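Local atomic coordinates of Serine/threonine-protein kinase pknE (Mycobacterium tuberculosis, PDB entry 2H34), a protein that transfers phosphate from ATP to serine and threonine residues of proteins, and probably helps the bacterium survive in its host during infection. Residues 201-204 / 205-208; 217-220 / 221-225; 267-270 / 271-275. All coordinates share one frame; numbering follows the deposited sequence.

How the interactions relate
Three short-range contacts of the kinase C-terminal lobe are joined through helix 217-230, the site of interaction 2. The centre of interaction 2 lies about 12 Å from that of interaction 1 and about 10 Å from that of interaction 3; both neighbours touch it, whereas interactions 1 and 3 stay about 5 Å apart at their nearest atoms. Y219 is a shared piece, meeting A203 on one flank and M273 on another. R280 offers a second tie, since it pairs with E205 and also binds the backbone of A274. The predicted catalytic base D159 has its nearest side-chain atoms about 3 Å from R206 and about 4 Å from A220; interaction 3 lies away from it.

Interaction 1 of 3, residues 201-204 / 205-208; sequences YMAP and ERFS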
loop_
_atom_site.group_PDB
_atom_site.type_symbol
_atom_site.label_atom_id
_atom_site.label_comp_id
_atom_site.label_asym_id
_atom_site.label_seq_id
_atom_site.Cartn_x
_atom_site.Cartn_y
_atom_site.Cartn_z
ATOM N N TYR A 201 -8.011 -0.135 8.050
ATOM C CA TYR A 201 -7.574 1.009 7.233
ATOM C C TYR A 201 -8.656 1.537 6.280
ATOM O O TYR A 201 -8.353 2.230 5.305
ATOM C CB TYR A 201 -6.270 0.651 6.480
ATOM C CG TYR A 201 -5.245 0.018 7.399
ATOM C CD1 TYR A 201 -5.145 -1.372 7.518
ATOM C CD2 TYR A 201 -4.436 0.805 8.208
ATOM C CE1 TYR A 201 -4.254 -1.950 8.392
ATOM C CE2 TYR A 201 -3.536 0.231 9.088
ATOM C CZ TYR A 201 -3.454 -1.144 9.178
ATOM O OH TYR A 201 -2.568 -1.703 10.060
HETATM N N MSE A 202 -9.918 1.240 6.584
HETATM C CA MSE A 202 -10.999 1.506 5.643
HETATM C C MSE A 202 -11.871 2.698 5.971
HETATM O O MSE A 202 -12.483 2.766 7.038
HETATM C CB MSE A 202 -11.881 0.289 5.487
HETATM C CG MSE A 202 -11.540 -0.567 4.310
HETATM SE SE MSE A 202 -12.904 -1.958 4.195
HETATM C CE MSE A 202 -11.691 -3.414 3.493
ATOM N N ALA A 203 -11.942 3.623 5.018
ATOM C CA ALA A 203 -12.838 4.771 5.091
ATOM C C ALA A 203 -14.277 4.295 5.196
ATOM O O ALA A 203 -14.606 3.219 4.703
ATOM C CB ALA A 203 -12.654 5.668 3.869
ATOM N N PRO A 204 -15.135 5.092 5.852
ATOM C CA PRO A 204 -16.521 4.716 6.016
ATOM C C PRO A 204 -17.288 4.635 4.696
ATOM O O PRO A 204 -18.096 3.730 4.525
ATOM C CB PRO A 204 -17.074 5.832 6.896
ATOM C CG PRO A 204 -15.885 6.441 7.543
ATOM C CD PRO A 204 -14.855 6.382 6.502
ATOM N N GLU A 205 -17.023 5.548 3.762
ATOM C CA GLU A 205 -17.802 5.601 2.513
ATOM C C GLU A 205 -17.764 4.297 1.708
ATOM O O GLU A 205 -18.583 4.087 0.803
ATOM C CB GLU A 205 -17.387 6.785 1.632
ATOM C CG GLU A 205 -15.954 6.731 1.131
ATOM C CD GLU A 205 -14.980 7.434 2.058
ATOM O OE1 GLU A 205 -15.248 7.524 3.276
ATOM O OE2 GLU A 205 -13.946 7.906 1.569
ATOM N N ARG A 206 -16.820 3.426 2.055
ATOM C CA ARG A 206 -16.657 2.149 1.376
ATOM C C ARG A 206 -17.705 1.106 1.788
ATOM O O ARG A 206 -17.999 0.180 1.027
ATOM C CB ARG A 206 -15.261 1.608 1.635
ATOM C CG ARG A 206 -14.152 2.520 1.162
ATOM C CD ARG A 206 -12.823 1.778 1.126
ATOM N NE ARG A 206 -12.954 0.471 0.486
ATOM C CZ ARG A 206 -11.975 -0.422 0.357
ATOM N NH1 ARG A 206 -10.747 -0.176 0.820
ATOM N NH2 ARG A 206 -12.238 -1.579 -0.244
ATOM N N PHE A 207 -18.267 1.259 2.984
ATOM C CA PHE A 207 -19.232 0.282 3.505
ATOM C C PHE A 207 -20.636 0.370 2.870
ATOM O O PHE A 207 -21.336 -0.639 2.795
ATOM C CB PHE A 207 -19.280 0.300 5.046
ATOM C CG PHE A 207 -17.920 0.134 5.701
ATOM C CD1 PHE A 207 -17.260 -1.094 5.678
ATOM C CD2 PHE A 207 -17.291 1.211 6.328
ATOM C CE1 PHE A 207 -15.982 -1.236 6.266
ATOM C CE2 PHE A 207 -16.034 1.071 6.931
ATOM C CZ PHE A 207 -15.380 -0.154 6.897
ATOM N N SER A 208 -21.029 1.556 2.396
ATOM C CA SER A 208 -22.269 1.712 1.621
ATOM C C SER A 208 -22.009 2.509 0.341
ATOM O O SER A 208 -20.880 2.546 -0.144
ATOM C CB SER A 208 -23.368 2.374 2.468
ATOM O OG SER A 208 -24.676 2.010 2.029
#
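The backbone from M202 to F207 turns from an extended run into a single helical turn, in which F207 N reaches back to P204 O at 2.9 Å and R206 N makes only a weak bond to A203 O. A203, P204 and E205 spell the APE motif that closes the activation segment of protein kinases, and this turn throws the side chains that follow it to different sides. M202, present as selenomethionine, goes between two of them. Its SE lies 4.2 Å above the guanidinium plane of R206, over the centre of that group, while its CG touches R206 NH1 at 3.6 Å; the two chains meet nearly at a right angle. The same SE comes to 3.8 Å from F207 CE1, a Met-aromatic contact in which the selenium sits obliquely, 51° off the ring normal. Farther round the ring, F207 CE2 rests 3.4 Å from A203 O, and M243 of helix 239-248 adds a neighbour from outside. E205 behaves differently. With CG set between the backbone N and the carbonyl carbon (chi1 64°) and the chain bent again at chi2, its carboxylate doubles back alongside the motif, bringing OE1 to 3.4 Å from P204 CD and close to the methyl of A203. There it forms a salt bridge with R280, the glutamate-arginine pair familiar from this kinase family. R206 runs to a different side and pairs through NH1 with D159, the predicted proton acceptor. The turn therefore sends opposite charges to separate partners, and the methionine-type side chain lies against both a cationic plane and an aromatic ring; the salt bridge to D159 sets a cationic group beside the predicted proton acceptor in this apoenzyme.

Interaction 2 of 3, residues 217-220 / 221-225; sequences DIYA and LTCVL
D217 O receives L221 N at 2.9 Å, the first of the i to i+4 bonds across this part of helix 217-230, the helix called F in protein kinases and the buried spine of their C-terminal lobe. V224 N repeats the pattern on A220 O at the same 2.9 Å, and C223 N binds Y219 O in the same way. The tight part of the contact is formed by Y219, T222 and C223, with the carbonyl oxygen of I218. Here the ring of Y219, whose CG stands anti to the backbone N (chi1 -174°), juts out from the helix, and C223 SG, beside its own backbone N, turns back to it from the next turn. The sulfur lies obliquely to the ring, with C223 SG 3.7 Å from Y219 CE2 and 4.6 Å from the ring centroid. Outside the helix, H246 meets the same tyrosine ring with planes about 50° apart, and A203 and M273 pack against it as well. Solvent hardly enters the comparison, because every residue taking part is buried; the loose side is one where the side chains leave each other for other parts of the lobe. L221 turns its end from the first helical turn toward V140 and I143 of helix 133-152, and L225 follows it onto V140 without touching residues 217-220. D217 too spends its side chain elsewhere, about 3 Å from a bound sodium ion at the nearest atoms. Two kinds of contact thus share one helix: a ring and a sulfur together, and aliphatic ends spread over a neighbouring helix. T222 adds a polar link to the first, its hydroxyl OG1 donating to I218 O at 2.8 Å, while the backbone T222 N manages only a weak bond to that same carbonyl oxygen.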
loop_
_atom_site.group_PDB
_atom_site.type_symbol
_atom_site.label_atom_id
_atom_site.label_comp_id
_atom_site.label_asym_id
_atom_site.label_seq_id
_atom_site.Cartn_x
_atom_site.Cartn_y
_atom_site.Cartn_z
ATOM N N ASP A 217 -7.727 5.885 -0.445
ATOM C CA ASP A 217 -6.328 5.630 -0.048
ATOM C C ASP A 217 -5.698 6.678 0.891
ATOM O O ASP A 217 -4.889 6.335 1.756
ATOM C CB ASP A 217 -5.422 5.359 -1.264
ATOM C CG ASP A 217 -5.582 6.381 -2.382
ATOM O OD1 ASP A 217 -4.684 6.453 -3.255
ATOM O OD2 ASP A 217 -6.599 7.097 -2.413
ATOM N N ILE A 218 -6.091 7.942 0.733
ATOM C CA ILE A 218 -5.652 9.020 1.624
ATOM C C ILE A 218 -6.039 8.720 3.070
ATOM O O ILE A 218 -5.249 8.938 3.985
ATOM C CB ILE A 218 -6.213 10.402 1.165
ATOM C CG1 ILE A 218 -5.508 10.849 -0.116
ATOM C CG2 ILE A 218 -6.033 11.471 2.249
ATOM C CD1 ILE A 218 -6.391 11.521 -1.094
ATOM N N TYR A 219 -7.248 8.201 3.254
ATOM C CA TYR A 219 -7.746 7.810 4.574
ATOM C C TYR A 219 -6.862 6.691 5.113
ATOM O O TYR A 219 -6.307 6.798 6.216
ATOM C CB TYR A 219 -9.203 7.329 4.482
ATOM C CG TYR A 219 -9.893 7.020 5.813
ATOM C CD1 TYR A 219 -10.767 7.941 6.384
ATOM C CD2 TYR A 219 -9.714 5.802 6.471
ATOM C CE1 TYR A 219 -11.422 7.682 7.580
ATOM C CE2 TYR A 219 -10.365 5.535 7.681
ATOM C CZ TYR A 219 -11.215 6.490 8.224
ATOM O OH TYR A 219 -11.880 6.286 9.412
ATOM N N ALA A 220 -6.738 5.622 4.325
ATOM C CA ALA A 220 -5.933 4.473 4.695
ATOM C C ALA A 220 -4.522 4.892 5.151
ATOM O O ALA A 220 -4.086 4.547 6.256
ATOM C CB ALA A 220 -5.868 3.509 3.537
ATOM N N LEU A 221 -3.837 5.680 4.323
ATOM C CA LEU A 221 -2.464 6.108 4.629
ATOM C C LEU A 221 -2.349 6.795 5.987
ATOM O O LEU A 221 -1.329 6.675 6.671
ATOM C CB LEU A 221 -1.923 7.025 3.534
ATOM C CG LEU A 221 -0.414 7.236 3.457
ATOM C CD1 LEU A 221 0.284 5.949 3.092
ATOM C CD2 LEU A 221 -0.074 8.315 2.439
ATOM N N THR A 222 -3.403 7.507 6.371
ATOM C CA THR A 222 -3.400 8.243 7.624
ATOM C C THR A 222 -3.523 7.281 8.814
ATOM O O THR A 222 -2.833 7.456 9.825
ATOM C CB THR A 222 -4.484 9.339 7.636
ATOM O OG1 THR A 222 -4.466 10.028 6.387
ATOM C CG2 THR A 222 -4.227 10.334 8.738
ATOM N N CYS A 223 -4.375 6.263 8.690
ATOM C CA CYS A 223 -4.357 5.144 9.633
ATOM C C CYS A 223 -2.946 4.520 9.700
ATOM O O CYS A 223 -2.395 4.303 10.785
ATOM C CB CYS A 223 -5.379 4.082 9.238
ATOM S SG CYS A 223 -7.096 4.656 9.148
ATOM N N VAL A 224 -2.344 4.268 8.542
ATOM C CA VAL A 224 -1.023 3.674 8.523
ATOM C C VAL A 224 -0.010 4.577 9.241
ATOM O O VAL A 224 0.786 4.098 10.066
ATOM C CB VAL A 224 -0.556 3.340 7.096
ATOM C CG1 VAL A 224 0.894 2.906 7.112
ATOM C CG2 VAL A 224 -1.407 2.241 6.508
ATOM N N LEU A 225 -0.056 5.876 8.946
ATOM C CA LEU A 225 0.806 6.839 9.615
ATOM C C LEU A 225 0.597 6.749 11.124
ATOM O O LEU A 225 1.561 6.606 11.887
ATOM C CB LEU A 225 0.516 8.255 9.117
ATOM C CG LEU A 225 1.186 9.430 9.853
ATOM C CD1 LEU A 225 2.708 9.346 9.826
ATOM C CD2 LEU A 225 0.711 10.757 9.280
#

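Interaction 3 of 3, residues 267-270 / 271-275; sequences AVIA and RGMAK
G272 N donates to V268 O at 2.7 Å, the shortest hydrogen bond between residues 267-270 and 271-275, and it is one of three successive backbone bonds that finish helix 264-272. R271 N binds A267 O before it, and M273 N binds I269 O after it, at 2.9 Å. M273 is then the first residue to leave helical geometry. A274 N comes within 2.9 Å of A270 O, but the angle is too poor for a hydrogen bond; it makes a weak bond to R271 O, and the methyl CB of A274 lies near A270 O. The side-chain contact at this helix end is made by I269 and M273, a selenomethionine, which lie side by side and point the same way. The CG2 branch of I269, anti to its own backbone N, meets both CG and SE of M273, each at 3.8 Å. What brings the longer chain there is its first torsion: CG is placed between the backbone N and the carbonyl carbon (chi1 52°), which also leaves it alongside I269 O, and a bend at chi3 then turns the terminal methyl. The pairing is wholly apolar and sits on the buried flank. On the exposed flank R271 swings the other way, its CB near A267 O and its guanidinium leading off from the helix. Beyond the helix end, R280 takes hold of A274 O through NE, and K275 NZ bonds to the backbone oxygens of H246 and Q249. The helix end packs against two others: V268 faces L287 and A290 of helix 284-293, while I269 rests on T222, and M273 on Y219 and C223, of helix 217-230, where the hydroxyl of T222 also makes a weak hydrogen bond with G272 O.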
loop_
_atom_site.group_PDB
_atom_site.type_symbol
_atom_site.label_atom_id
_atom_site.label_comp_id
_atom_site.label_asym_id
_atom_site.label_seq_id
_atom_site.Cartn_x
_atom_site.Cartn_y
_atom_site.Cartn_z
ATOM N N ALA A 267 -3.812 17.102 14.575
ATOM C CA ALA A 267 -4.478 17.856 13.531
ATOM C C ALA A 267 -4.358 17.109 12.208
ATOM O O ALA A 267 -5.367 16.828 11.555
ATOM C CB ALA A 267 -3.896 19.268 13.432
ATOM N N VAL A 268 -3.131 16.749 11.836
ATOM C CA VAL A 268 -2.928 15.963 10.622
ATOM C C VAL A 268 -3.816 14.709 10.565
ATOM O O VAL A 268 -4.539 14.502 9.592
ATOM C CB VAL A 268 -1.455 15.599 10.402
ATOM C CG1 VAL A 268 -1.327 14.585 9.272
ATOM C CG2 VAL A 268 -0.666 16.839 10.072
ATOM N N ILE A 269 -3.781 13.898 11.617
ATOM C CA ILE A 269 -4.592 12.686 11.649
ATOM C C ILE A 269 -6.072 13.010 11.603
ATOM O O ILE A 269 -6.822 12.353 10.884
ATOM C CB ILE A 269 -4.236 11.755 12.835
ATOM C CG1 ILE A 269 -2.932 11.021 12.524
ATOM C CG2 ILE A 269 -5.298 10.693 13.051
ATOM C CD1 ILE A 269 -1.728 11.667 13.102
ATOM N N ALA A 270 -6.476 14.048 12.331
ATOM C CA ALA A 270 -7.876 14.470 12.362
ATOM C C ALA A 270 -8.347 14.804 10.961
ATOM O O ALA A 270 -9.419 14.384 10.545
ATOM C CB ALA A 270 -8.056 15.667 13.276
ATOM N N ARG A 271 -7.531 15.554 10.234
ATOM C CA ARG A 271 -7.866 15.931 8.876
ATOM C C ARG A 271 -7.805 14.724 7.950
ATOM O O ARG A 271 -8.663 14.551 7.090
ATOM C CB ARG A 271 -6.938 17.039 8.382
ATOM C CG ARG A 271 -7.292 17.546 7.007
ATOM C CD ARG A 271 -7.093 19.051 6.871
ATOM N NE ARG A 271 -7.765 19.511 5.663
ATOM C CZ ARG A 271 -8.994 20.012 5.633
ATOM N NH1 ARG A 271 -9.684 20.166 6.754
ATOM N NH2 ARG A 271 -9.533 20.360 4.474
ATOM N N GLY A 272 -6.784 13.893 8.144
ATOM C CA GLY A 272 -6.492 12.793 7.233
ATOM C C GLY A 272 -7.506 11.672 7.307
ATOM O O GLY A 272 -7.734 10.957 6.322
HETATM N N MSE A 273 -8.107 11.505 8.479
HETATM C CA MSE A 273 -9.201 10.563 8.614
HETATM C C MSE A 273 -10.456 11.227 9.160
HETATM O O MSE A 273 -11.235 10.612 9.888
HETATM C CB MSE A 273 -8.791 9.321 9.412
HETATM C CG MSE A 273 -8.140 9.567 10.757
HETATM SE SE MSE A 273 -7.356 7.894 11.446
HETATM C CE MSE A 273 -9.020 6.900 11.775
ATOM N N ALA A 274 -10.645 12.488 8.777
ATOM C CA ALA A 274 -11.886 13.204 9.027
ATOM C C ALA A 274 -13.029 12.375 8.469
ATOM O O ALA A 274 -12.827 11.563 7.559
ATOM C CB ALA A 274 -11.844 14.574 8.368
ATOM N N LYS A 275 -14.224 12.568 9.017
ATOM C CA LYS A 275 -15.344 11.682 8.708
ATOM C C LYS A 275 -15.864 11.884 7.291
ATOM O O LYS A 275 -15.864 10.944 6.491
ATOM C CB LYS A 275 -16.446 11.830 9.751
ATOM C CG LYS A 275 -15.986 11.460 11.146
ATOM C CD LYS A 275 -15.650 9.980 11.236
ATOM C CE LYS A 275 -14.931 9.664 12.526
ATOM N NZ LYS A 275 -15.013 8.216 12.850
#